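PDB 5GJP: Lysine/ornithine decarboxylase from Selenomonas ruminantium, which decarboxylates L-lysine and L-ornithine with similar efficiency to give cadaverine and putrescine, working as a homodimer with pyridoxal 5'-phosphate as cofactor. Local coordinates for residues K12-R17 and Q374-A379; G288-F293 and D324-L329; W301-H306 and T347-Y352. All coordinates share one frame; numbering follows the deposited sequence.

Contact 1 of 3, residues K12-R17 and Q374-A379; sequences KTLAKR and QPEYAA
Thr-13 and Glu-376 bring the two helical segments 12-17 and 375-379 nearest each other, with their CA atoms 7.9 Å apart. The segment axes run almost antiparallel, at 158°, but stay 11.2 Å apart at closest approach. The long side chains of Arg-17 and Glu-376 span most of this gap, and little surface is buried. At its centre is the carboxylate of Glu-376, brought across by a bend in its chain (chi2 84°). Arg-17 comes from the opposite direction and grips it end-on with two nitrogens, one to each oxygen: NH1 lies 2.7 Å from Glu-376 OE2, and NH2 lies 3.2 Å from Glu-376 OE1. Both bonds use syn lone pairs, and the two planes are only 28° apart, the usual geometry of a bidentate salt bridge. The anti lone pair of Glu-376 OE2 is left for Thr-13, whose OG1 donates to it over 2.6 Å; the carbonyls of Lys-9 and Glu-10 are rival acceptors for that hydroxyl. Leu-14 supplies an apolar flank, its CD2 3.5 Å from Glu-376 OE1. Gln-374, in the N-cap position, turns its amide nearly coplanar with the guanidinium, and its OE1 takes a weak bond from Arg-17 NH2 (2.9 Å). Pro-375, a residue well suited to the first turn of a helix, lays CG over one guanidinium face. Leu-6 packs on Leu-14 and Phe-371 on Glu-376. Helix 8-17 leads toward strand 22-25, which pairs in parallel with strand 368-370 in the mixed sheet; helix 375-387 follows the latter strand.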
loop_
_atom_site.group_PDB
_atom_site.type_symbol
_atom_site.label_atom_id
_atom_site.label_comp_id
_atom_site.label_asym_id
_atom_site.label_seq_id
_atom_site.Cartn_x
_atom_site.Cartn_y
_atom_site.Cartn_z
ATOM N N LYS A 12 14.287 -14.450 -20.050
ATOM C CA LYS A 12 15.264 -13.702 -20.870
ATOM C C LYS A 12 14.540 -13.022 -22.005
ATOM O O LYS A 12 14.626 -11.814 -22.159
ATOM C CB LYS A 12 16.359 -14.593 -21.487
ATOM C CG LYS A 12 17.130 -15.523 -20.558
ATOM C CD LYS A 12 18.005 -14.806 -19.549
ATOM C CE LYS A 12 19.193 -15.686 -19.171
ATOM N NZ LYS A 12 20.172 -14.994 -18.288
ATOM N N THR A 13 13.785 -13.788 -22.780
ATOM C CA THR A 13 13.074 -13.199 -23.914
ATOM C C THR A 13 12.058 -12.148 -23.496
ATOM O O THR A 13 12.014 -11.089 -24.088
ATOM C CB THR A 13 12.397 -14.248 -24.808
ATOM O OG1 THR A 13 11.628 -15.151 -24.002
ATOM C CG2 THR A 13 13.437 -15.010 -25.593
ATOM N N LEU A 14 11.262 -12.418 -22.472
ATOM C CA LEU A 14 10.271 -11.430 -22.007
ATOM C C LEU A 14 10.946 -10.117 -21.579
ATOM O O LEU A 14 10.576 -9.032 -22.065
ATOM C CB LEU A 14 9.445 -11.995 -20.859
ATOM C CG LEU A 14 8.507 -13.161 -21.233
ATOM C CD1 LEU A 14 8.070 -13.952 -20.002
ATOM C CD2 LEU A 14 7.315 -12.656 -22.009
ATOM N N ALA A 15 11.976 -10.239 -20.735
ATOM C CA ALA A 15 12.751 -9.099 -20.266
ATOM C C ALA A 15 13.506 -8.306 -21.361
ATOM O O ALA A 15 13.889 -7.150 -21.113
ATOM C CB ALA A 15 13.729 -9.546 -19.205
ATOM N N LYS A 16 13.732 -8.910 -22.536
ATOM C CA LYS A 16 14.280 -8.180 -23.687
ATOM C C LYS A 16 13.292 -7.143 -24.219
ATOM O O LYS A 16 13.700 -6.107 -24.728
ATOM C CB LYS A 16 14.696 -9.130 -24.831
ATOM C CG LYS A 16 16.118 -9.681 -24.756
ATOM C CD LYS A 16 17.190 -8.609 -24.944
ATOM C CE LYS A 16 17.089 -7.907 -26.295
ATOM N NZ LYS A 16 18.327 -7.144 -26.623
ATOM N N ARG A 17 12.002 -7.432 -24.095
ATOM C CA ARG A 17 10.930 -6.595 -24.631
ATOM C C ARG A 17 10.253 -5.681 -23.610
ATOM O O ARG A 17 9.811 -4.588 -23.949
ATOM C CB ARG A 17 9.862 -7.493 -25.255
ATOM C CG ARG A 17 10.016 -7.667 -26.749
ATOM C CD ARG A 17 9.729 -9.088 -27.180
ATOM N NE ARG A 17 8.504 -9.620 -26.575
ATOM C CZ ARG A 17 8.371 -10.842 -26.055
ATOM N NH1 ARG A 17 9.396 -11.713 -26.022
ATOM N NH2 ARG A 17 7.199 -11.193 -25.529
ATOM N N GLN A 374 1.494 -13.816 -25.695
ATOM C CA GLN A 374 2.937 -13.685 -25.996
ATOM C C GLN A 374 3.473 -14.843 -26.841
ATOM O O GLN A 374 2.942 -15.942 -26.767
ATOM C CB GLN A 374 3.736 -13.667 -24.689
ATOM C CG GLN A 374 3.275 -12.641 -23.671
ATOM C CD GLN A 374 3.380 -11.221 -24.190
ATOM O OE1 GLN A 374 4.432 -10.797 -24.663
ATOM N NE2 GLN A 374 2.297 -10.480 -24.095
ATOM N N PRO A 375 4.560 -14.614 -27.602
ATOM C CA PRO A 375 5.188 -15.681 -28.414
ATOM C C PRO A 375 5.790 -16.846 -27.608
ATOM O O PRO A 375 5.811 -17.991 -28.087
ATOM C CB PRO A 375 6.292 -14.949 -29.182
ATOM C CG PRO A 375 6.531 -13.667 -28.450
ATOM C CD PRO A 375 5.219 -13.310 -27.814
ATOM N N GLU A 376 6.253 -16.557 -26.395
ATOM C CA GLU A 376 6.659 -17.611 -25.469
ATOM C C GLU A 376 5.556 -18.665 -25.259
ATOM O O GLU A 376 5.842 -19.861 -25.152
ATOM C CB GLU A 376 7.122 -17.027 -24.148
ATOM C CG GLU A 376 8.461 -16.292 -24.225
ATOM C CD GLU A 376 8.355 -14.832 -24.703
ATOM O OE1 GLU A 376 7.241 -14.377 -25.084
ATOM O OE2 GLU A 376 9.390 -14.118 -24.712
ATOM N N TYR A 377 4.309 -18.234 -25.236
ATOM C CA TYR A 377 3.193 -19.151 -25.131
ATOM C C TYR A 377 3.001 -19.919 -26.441
ATOM O O TYR A 377 2.763 -21.114 -26.411
ATOM C CB TYR A 377 1.913 -18.400 -24.786
ATOM C CG TYR A 377 0.702 -19.273 -24.732
ATOM C CD1 TYR A 377 0.490 -20.143 -23.648
ATOM C CD2 TYR A 377 -0.263 -19.229 -25.744
ATOM C CE1 TYR A 377 -0.643 -20.952 -23.584
ATOM C CE2 TYR A 377 -1.386 -20.045 -25.692
ATOM C CZ TYR A 377 -1.564 -20.898 -24.608
ATOM O OH TYR A 377 -2.676 -21.680 -24.540
ATOM N N ALA A 378 3.096 -19.224 -27.576
ATOM C CA ALA A 378 3.096 -19.868 -28.925
ATOM C C ALA A 378 4.184 -20.934 -29.032
ATOM O O ALA A 378 3.937 -22.012 -29.524
ATOM C CB ALA A 378 3.290 -18.830 -30.020
ATOM N N ALA A 379 5.361 -20.617 -28.504
ATOM C CA ALA A 379 6.482 -21.532 -28.419
ATOM C C ALA A 379 6.201 -22.755 -27.523
ATOM O O ALA A 379 6.539 -23.895 -27.887
ATOM C CB ALA A 379 7.733 -20.772 -27.948
#

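Contact 2 of 3, residues G288-F293 and D324-L329; sequences GIYGCF and DGIDVL. With N2P (pentane-1,5-diamine), chain B.
Leu-329 covers one face of the Phe-293 ring: its CD1 makes a CH-pi contact 4.1 Å from the centroid, while CD2 presses on Phe-293 CB at 3.4 Å and the carbonyl oxygen of Gly-288 lies at the ring's edge. The Tyr-290 ring stacks with Phe-360 and with Tyr-298 of the second subunit, and carries Asp-324 OD2 and Asp-327 OD2 at its edge. Its hydroxyl is modelled as bonded to Asp-324 OD2, but the spacing is implausibly short and both atoms also crowd the bound diamine, so the details are doubtful. Asp-324 also lies near the cofactor and Cys-323, by similarity the proton donor shared across the dimer, consistent with a place at the active-site edge. Two type I turns of the beta domain that follows the PLP-binding barrel, Gly-288 to Gly-291 and Asp-324 to Asp-327, face each other here, the second holding an Asx turn in which Ile-326 N reaches Asp-324 OD1. Asp-327 ties them together. Its first torsion (chi1 -158°) swings the carboxylate away from its own amide, and OD1 accepts from Ile-289 N at 2.9 Å, almost straight (177°) but from above the carboxylate plane, while OD2 bonds to Ser-322 OG. With an alanine here, Ile-289 N would probably lose its acceptor and Ser-322 its carboxylate mate, setting the two turns free to shift. Glycine suits position 288 because a CB there would run into Asp-327 OD2. Ile-289 CG2 meets Ile-326 CG2 at 4.3 Å.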
loop_
_atom_site.group_PDB
_atom_site.type_symbol
_atom_site.label_atom_id
_atom_site.label_comp_id
_atom_site.label_asym_id
_atom_site.label_seq_id
_atom_site.Cartn_x
_atom_site.Cartn_y
_atom_site.Cartn_z
ATOM N N GLY A 288 9.471 -3.983 -4.818
ATOM C CA GLY A 288 9.672 -3.829 -3.394
ATOM C C GLY A 288 8.441 -3.928 -2.521
ATOM O O GLY A 288 7.369 -4.270 -2.980
ATOM N N ILE A 289 8.626 -3.673 -1.238
ATOM C CA ILE A 289 7.583 -3.817 -0.261
ATOM C C ILE A 289 6.424 -2.825 -0.452
ATOM O O ILE A 289 5.375 -2.987 0.157
ATOM C CB ILE A 289 8.187 -3.685 1.175
ATOM C CG1 ILE A 289 7.420 -4.555 2.192
ATOM C CG2 ILE A 289 8.311 -2.209 1.616
ATOM C CD1 ILE A 289 8.306 -5.152 3.272
ATOM N N TYR A 290 6.657 -1.788 -1.235
ATOM C CA TYR A 290 5.626 -0.828 -1.524
ATOM C C TYR A 290 4.909 -1.186 -2.809
ATOM O O TYR A 290 3.964 -0.544 -3.186
ATOM C CB TYR A 290 6.204 0.567 -1.597
ATOM C CG TYR A 290 6.495 1.187 -0.264
ATOM C CD1 TYR A 290 5.486 1.700 0.514
ATOM C CD2 TYR A 290 7.791 1.279 0.206
ATOM C CE1 TYR A 290 5.760 2.283 1.727
ATOM C CE2 TYR A 290 8.071 1.858 1.414
ATOM C CZ TYR A 290 7.052 2.357 2.169
ATOM O OH TYR A 290 7.336 2.929 3.377
ATOM N N GLY A 291 5.351 -2.238 -3.471
ATOM C CA GLY A 291 4.675 -2.699 -4.659
ATOM C C GLY A 291 4.087 -4.070 -4.439
ATOM O O GLY A 291 3.283 -4.265 -3.555
ATOM N N CYS A 292 4.516 -5.025 -5.239
ATOM C CA CYS A 292 4.053 -6.400 -5.135
ATOM C C CYS A 292 4.377 -7.139 -3.844
ATOM O O CYS A 292 3.587 -7.946 -3.391
ATOM C CB CYS A 292 4.503 -7.201 -6.335
ATOM S SG CYS A 292 3.457 -6.861 -7.736
ATOM N N PHE A 293 5.554 -6.901 -3.287
ATOM C CA PHE A 293 5.933 -7.514 -2.023
ATOM C C PHE A 293 5.212 -6.898 -0.811
ATOM O O PHE A 293 5.547 -7.236 0.319
ATOM C CB PHE A 293 7.434 -7.444 -1.803
ATOM C CG PHE A 293 8.218 -8.315 -2.726
ATOM C CD1 PHE A 293 8.368 -9.677 -2.444
ATOM C CD2 PHE A 293 8.844 -7.782 -3.843
ATOM C CE1 PHE A 293 9.117 -10.491 -3.281
ATOM C CE2 PHE A 293 9.580 -8.587 -4.699
ATOM C CZ PHE A 293 9.736 -9.939 -4.399
ATOM N N ASP A 324 13.174 3.883 1.800
ATOM C CA ASP A 324 12.742 3.594 3.112
ATOM C C ASP A 324 13.462 2.343 3.606
ATOM O O ASP A 324 13.545 1.329 2.904
ATOM C CB ASP A 324 11.252 3.360 3.030
ATOM C CG ASP A 324 10.597 3.430 4.340
ATOM O OD1 ASP A 324 11.262 3.215 5.368
ATOM O OD2 ASP A 324 9.396 3.672 4.331
ATOM N N GLY A 325 13.935 2.410 4.845
ATOM C CA GLY A 325 14.644 1.309 5.481
ATOM C C GLY A 325 13.769 0.122 5.801
ATOM O O GLY A 325 14.275 -0.941 6.144
ATOM N N ILE A 326 12.451 0.273 5.685
ATOM C CA ILE A 326 11.553 -0.858 5.861
ATOM C C ILE A 326 11.561 -1.814 4.634
ATOM O O ILE A 326 11.119 -2.962 4.731
ATOM C CB ILE A 326 10.121 -0.341 6.228
ATOM C CG1 ILE A 326 9.319 -1.413 6.983
ATOM C CG2 ILE A 326 9.346 0.197 5.010
ATOM C CD1 ILE A 326 8.648 -0.847 8.209
ATOM N N ASP A 327 12.062 -1.327 3.491
ATOM C CA ASP A 327 11.971 -2.027 2.197
ATOM C C ASP A 327 13.027 -3.129 2.087
ATOM O O ASP A 327 13.929 -3.063 1.257
ATOM C CB ASP A 327 12.090 -1.015 1.035
ATOM C CG ASP A 327 11.476 -1.536 -0.304
ATOM O OD1 ASP A 327 11.211 -2.763 -0.445
ATOM O OD2 ASP A 327 11.248 -0.698 -1.230
ATOM N N VAL A 328 12.903 -4.126 2.952
ATOM C CA VAL A 328 13.772 -5.286 2.973
ATOM C C VAL A 328 12.905 -6.514 2.811
ATOM O O VAL A 328 11.973 -6.693 3.558
ATOM C CB VAL A 328 14.511 -5.378 4.315
ATOM C CG1 VAL A 328 15.599 -6.422 4.263
ATOM C CG2 VAL A 328 15.079 -4.035 4.706
ATOM N N LEU A 329 13.205 -7.358 1.836
ATOM C CA LEU A 329 12.316 -8.466 1.510
ATOM C C LEU A 329 12.685 -9.817 2.087
ATOM O O LEU A 329 11.841 -10.528 2.589
ATOM C CB LEU A 329 12.172 -8.597 -0.000
ATOM C CG LEU A 329 12.002 -7.306 -0.780
ATOM C CD1 LEU A 329 12.445 -7.508 -2.209
ATOM C CD2 LEU A 329 10.553 -6.875 -0.721
HETATM C C1 N2P B . 6.664 5.090 4.642
HETATM C C2 N2P B . 7.306 5.737 5.896
HETATM C C3 N2P B . 8.816 5.974 5.845
HETATM C C4 N2P B . 9.270 7.251 6.535
HETATM N NE2 N2P B . 5.161 5.200 4.639
HETATM C C5 N2P B . 10.447 7.910 5.811
HETATM N N1 N2P B . 11.581 7.019 5.421
#

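Contact 3 of 3, residues W301-H306 and T347-Y352; sequences WTYPLH and TEMGSY. With N2P (pentane-1,5-diamine), chain C; PLP (pyridoxal-5'-phosphate), chain D.
Tyr-303 and Met-349 form a Met-aromatic contact in the beta domain, built on a mixed sheet, that accompanies the PLP-binding TIM-type barrel; here the chain before strand 305-306 passes the loop that follows its antiparallel partner, strand 343-346. Met-349 SD stands over one face of the Tyr-303 ring, 4.3 Å from the centroid, and Trp-301 CD1 sits over the centre of the opposite face. The ring is thus sandwiched, and the methionine, bent at chi2 (-82°), offers its soft sulfur where a flat aromatic surface can receive it; Glu-348 O meets the ring at its edge. Among the polar links, the main one is backbone: Thr-347 N donates to Pro-304 O at 3.2 Å, nearly along the C=O axis. Proline loses nothing here, since only its carbonyl is used, and its ring packs against Thr-347 and Glu-348, with CG 3.1 Å from Glu-348 OE1. Thr-347 OG1 meets the edge of the His-306 ring in a weak bond with NE2 (3.4 Å), in which either may be the donor. The hydroxyl of the buried Tyr-303 is satisfied through water: it donates to a water 2.7 Å away, which in turn donates to Ser-351 O. Ser-351 itself directs OG to the carbonyl of Arg-258. As for the ligands, the cadaverine chain lies over one face of the Tyr-352 ring, C4 above its centre, so methylenes meet an apolar surface. Pyridoxal phosphate, also hydrogen-bonded to the backbone N atoms of Gly-219, Gly-257 and Arg-258, places O3P at the ring edge, where Tyr-352 OH donates to it at 2.6 Å.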
loop_
_atom_site.group_PDB
_atom_site.type_symbol
_atom_site.label_atom_id
_atom_site.label_comp_id
_atom_site.label_asym_id
_atom_site.label_seq_id
_atom_site.Cartn_x
_atom_site.Cartn_y
_atom_site.Cartn_z
ATOM N N TRP A 301 3.046 -12.881 4.383
ATOM C CA TRP A 301 3.287 -13.893 3.377
ATOM C C TRP A 301 4.755 -13.938 3.056
ATOM O O TRP A 301 5.438 -12.956 3.238
ATOM C CB TRP A 301 2.453 -13.603 2.121
ATOM C CG TRP A 301 2.308 -14.815 1.255
ATOM C CD1 TRP A 301 3.146 -15.210 0.268
ATOM C CD2 TRP A 301 1.298 -15.814 1.352
ATOM N NE1 TRP A 301 2.705 -16.391 -0.288
ATOM C CE2 TRP A 301 1.577 -16.786 0.366
ATOM C CE3 TRP A 301 0.191 -15.981 2.170
ATOM C CZ2 TRP A 301 0.800 -17.900 0.183
ATOM C CZ3 TRP A 301 -0.592 -17.085 1.996
ATOM C CH2 TRP A 301 -0.290 -18.038 1.006
ATOM N N THR A 302 5.225 -15.105 2.629
ATOM C CA THR A 302 6.615 -15.328 2.198
ATOM C C THR A 302 6.589 -16.037 0.841
ATOM O O THR A 302 6.101 -17.178 0.724
ATOM C CB THR A 302 7.416 -16.163 3.219
ATOM O OG1 THR A 302 7.321 -15.531 4.497
ATOM C CG2 THR A 302 8.899 -16.236 2.840
ATOM N N TYR A 303 7.132 -15.348 -0.160
ATOM C CA TYR A 303 6.969 -15.718 -1.561
ATOM C C TYR A 303 8.196 -16.522 -1.982
ATOM O O TYR A 303 9.300 -16.280 -1.469
ATOM C CB TYR A 303 6.817 -14.428 -2.439
ATOM C CG TYR A 303 5.560 -13.627 -2.109
ATOM C CD1 TYR A 303 4.313 -13.975 -2.668
ATOM C CD2 TYR A 303 5.607 -12.561 -1.203
ATOM C CE1 TYR A 303 3.159 -13.277 -2.327
ATOM C CE2 TYR A 303 4.468 -11.858 -0.851
ATOM C CZ TYR A 303 3.256 -12.218 -1.411
ATOM O OH TYR A 303 2.146 -11.517 -1.059
ATOM N N PRO A 304 8.026 -17.473 -2.913
ATOM C CA PRO A 304 9.164 -18.230 -3.486
ATOM C C PRO A 304 9.914 -17.486 -4.572
ATOM O O PRO A 304 9.332 -17.100 -5.564
ATOM C CB PRO A 304 8.516 -19.495 -4.074
ATOM C CG PRO A 304 7.052 -19.257 -4.068
ATOM C CD PRO A 304 6.726 -17.972 -3.392
ATOM N N LEU A 305 11.209 -17.343 -4.387
ATOM C CA LEU A 305 12.061 -16.513 -5.212
ATOM C C LEU A 305 13.017 -17.458 -5.900
ATOM O O LEU A 305 13.434 -18.432 -5.304
ATOM C CB LEU A 305 12.773 -15.527 -4.287
ATOM C CG LEU A 305 14.002 -14.770 -4.735
ATOM C CD1 LEU A 305 13.628 -13.824 -5.859
ATOM C CD2 LEU A 305 14.575 -14.004 -3.548
ATOM N N HIS A 306 13.338 -17.209 -7.160
ATOM C CA HIS A 306 14.223 -18.105 -7.918
ATOM C C HIS A 306 15.345 -17.265 -8.598
ATOM O O HIS A 306 15.072 -16.393 -9.444
ATOM C CB HIS A 306 13.419 -18.900 -8.950
ATOM C CG HIS A 306 12.278 -19.709 -8.377
ATOM N ND1 HIS A 306 12.434 -20.993 -7.882
ATOM C CD2 HIS A 306 10.952 -19.436 -8.276
ATOM C CE1 HIS A 306 11.263 -21.464 -7.483
ATOM N NE2 HIS A 306 10.346 -20.540 -7.711
ATOM N N THR A 347 7.353 -16.732 -7.994
ATOM C CA THR A 347 6.189 -17.498 -8.391
ATOM C C THR A 347 5.096 -17.393 -7.343
ATOM O O THR A 347 5.279 -16.806 -6.287
ATOM C CB THR A 347 6.563 -18.976 -8.620
ATOM O OG1 THR A 347 7.138 -19.512 -7.441
ATOM C CG2 THR A 347 7.593 -19.096 -9.717
ATOM N N GLU A 348 3.951 -17.969 -7.645
ATOM C CA GLU A 348 2.801 -17.908 -6.759
ATOM C C GLU A 348 2.561 -16.460 -6.299
ATOM O O GLU A 348 2.499 -16.166 -5.111
ATOM C CB GLU A 348 2.953 -18.908 -5.609
ATOM C CG GLU A 348 2.811 -20.377 -6.046
ATOM C CD GLU A 348 4.141 -21.067 -6.401
ATOM O OE1 GLU A 348 5.013 -21.109 -5.505
ATOM O OE2 GLU A 348 4.318 -21.590 -7.544
ATOM N N MET A 349 2.422 -15.570 -7.281
ATOM C CA MET A 349 2.367 -14.110 -7.036
ATOM C C MET A 349 1.005 -13.490 -7.399
ATOM O O MET A 349 0.872 -12.283 -7.415
ATOM C CB MET A 349 3.526 -13.418 -7.815
ATOM C CG MET A 349 4.808 -13.182 -7.016
ATOM S SD MET A 349 4.990 -11.750 -5.904
ATOM C CE MET A 349 3.851 -10.601 -6.628
ATOM N N GLY A 350 -0.014 -14.298 -7.681
ATOM C CA GLY A 350 -1.285 -13.738 -8.182
ATOM C C GLY A 350 -2.314 -13.145 -7.217
ATOM O O GLY A 350 -3.323 -12.643 -7.666
ATOM N N SER A 351 -2.088 -13.201 -5.907
ATOM C CA SER A 351 -3.139 -12.883 -4.936
ATOM C C SER A 351 -2.595 -12.009 -3.861
ATOM O O SER A 351 -1.531 -12.315 -3.283
ATOM C CB SER A 351 -3.711 -14.142 -4.331
ATOM O OG SER A 351 -4.360 -14.910 -5.334
ATOM N N TYR A 352 -3.296 -10.901 -3.610
ATOM C CA TYR A 352 -2.949 -9.975 -2.515
ATOM C C TYR A 352 -1.541 -9.452 -2.709
ATOM O O TYR A 352 -0.788 -9.226 -1.751
ATOM C CB TYR A 352 -3.162 -10.651 -1.143
ATOM C CG TYR A 352 -4.588 -11.159 -0.987
ATOM C CD1 TYR A 352 -5.658 -10.270 -0.936
ATOM C CD2 TYR A 352 -4.866 -12.487 -0.952
ATOM C CE1 TYR A 352 -6.970 -10.695 -0.814
ATOM C CE2 TYR A 352 -6.160 -12.931 -0.837
ATOM C CZ TYR A 352 -7.207 -12.034 -0.764
ATOM O OH TYR A 352 -8.505 -12.492 -0.630
HETATM C C1 N2P C . -4.135 -8.360 2.206
HETATM C C2 N2P C . -4.138 -9.835 2.685
HETATM C C3 N2P C . -5.434 -10.347 3.313
HETATM C C4 N2P C . -5.754 -11.798 2.986
HETATM N NE2 N2P C . -2.963 -8.043 1.314
HETATM C C5 N2P C . -7.259 -12.033 2.824
HETATM N N1 N2P C . -8.147 -11.461 3.880
HETATM N N1 PLP D . -14.827 -14.084 0.903
HETATM C C2 PLP D . -14.998 -12.938 1.575
HETATM C C2A PLP D . -16.353 -12.508 2.044
HETATM C C3 PLP D . -13.849 -12.082 1.858
HETATM O O3 PLP D . -14.038 -10.945 2.543
HETATM C C4 PLP D . -12.523 -12.515 1.393
HETATM C C4A PLP D . -11.315 -11.703 1.645
HETATM O O4A PLP D . -10.663 -11.873 2.651
HETATM C C5 PLP D . -12.469 -13.801 0.668
HETATM C C6 PLP D . -13.639 -14.501 0.463
HETATM C C5A PLP D . -11.175 -14.340 0.132
HETATM O O4P PLP D . -10.615 -15.363 0.928
HETATM P P PLP D . -9.290 -16.084 0.463
HETATM O O1P PLP D . -8.507 -16.365 1.690
HETATM O O2P PLP D . -9.796 -17.291 -0.208
HETATM O O3P PLP D . -8.646 -15.114 -0.428
HETATM O O HOH W 1 -0.233 -12.820 -1.071
#

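Contact 1 encloses the other two along the chain, joining residues 12-17 to 374-379 near the termini; its centre lies about 27 Å from that of contact 2 and about 21 Å from that of contact 3, without touching either. Contacts 2 and 3 have centres about 14 Å apart and interlock: their segments alternate in the order 288-293, 301-306, 324-329, 347-352. They meet where Cys-292 packs on Met-349 and Phe-293 on Tyr-303, and both reach the same mixed sheet. Each of these two adjoins its own bound diamine, and both reach the second subunit, consistent with active sites shared across the dimer.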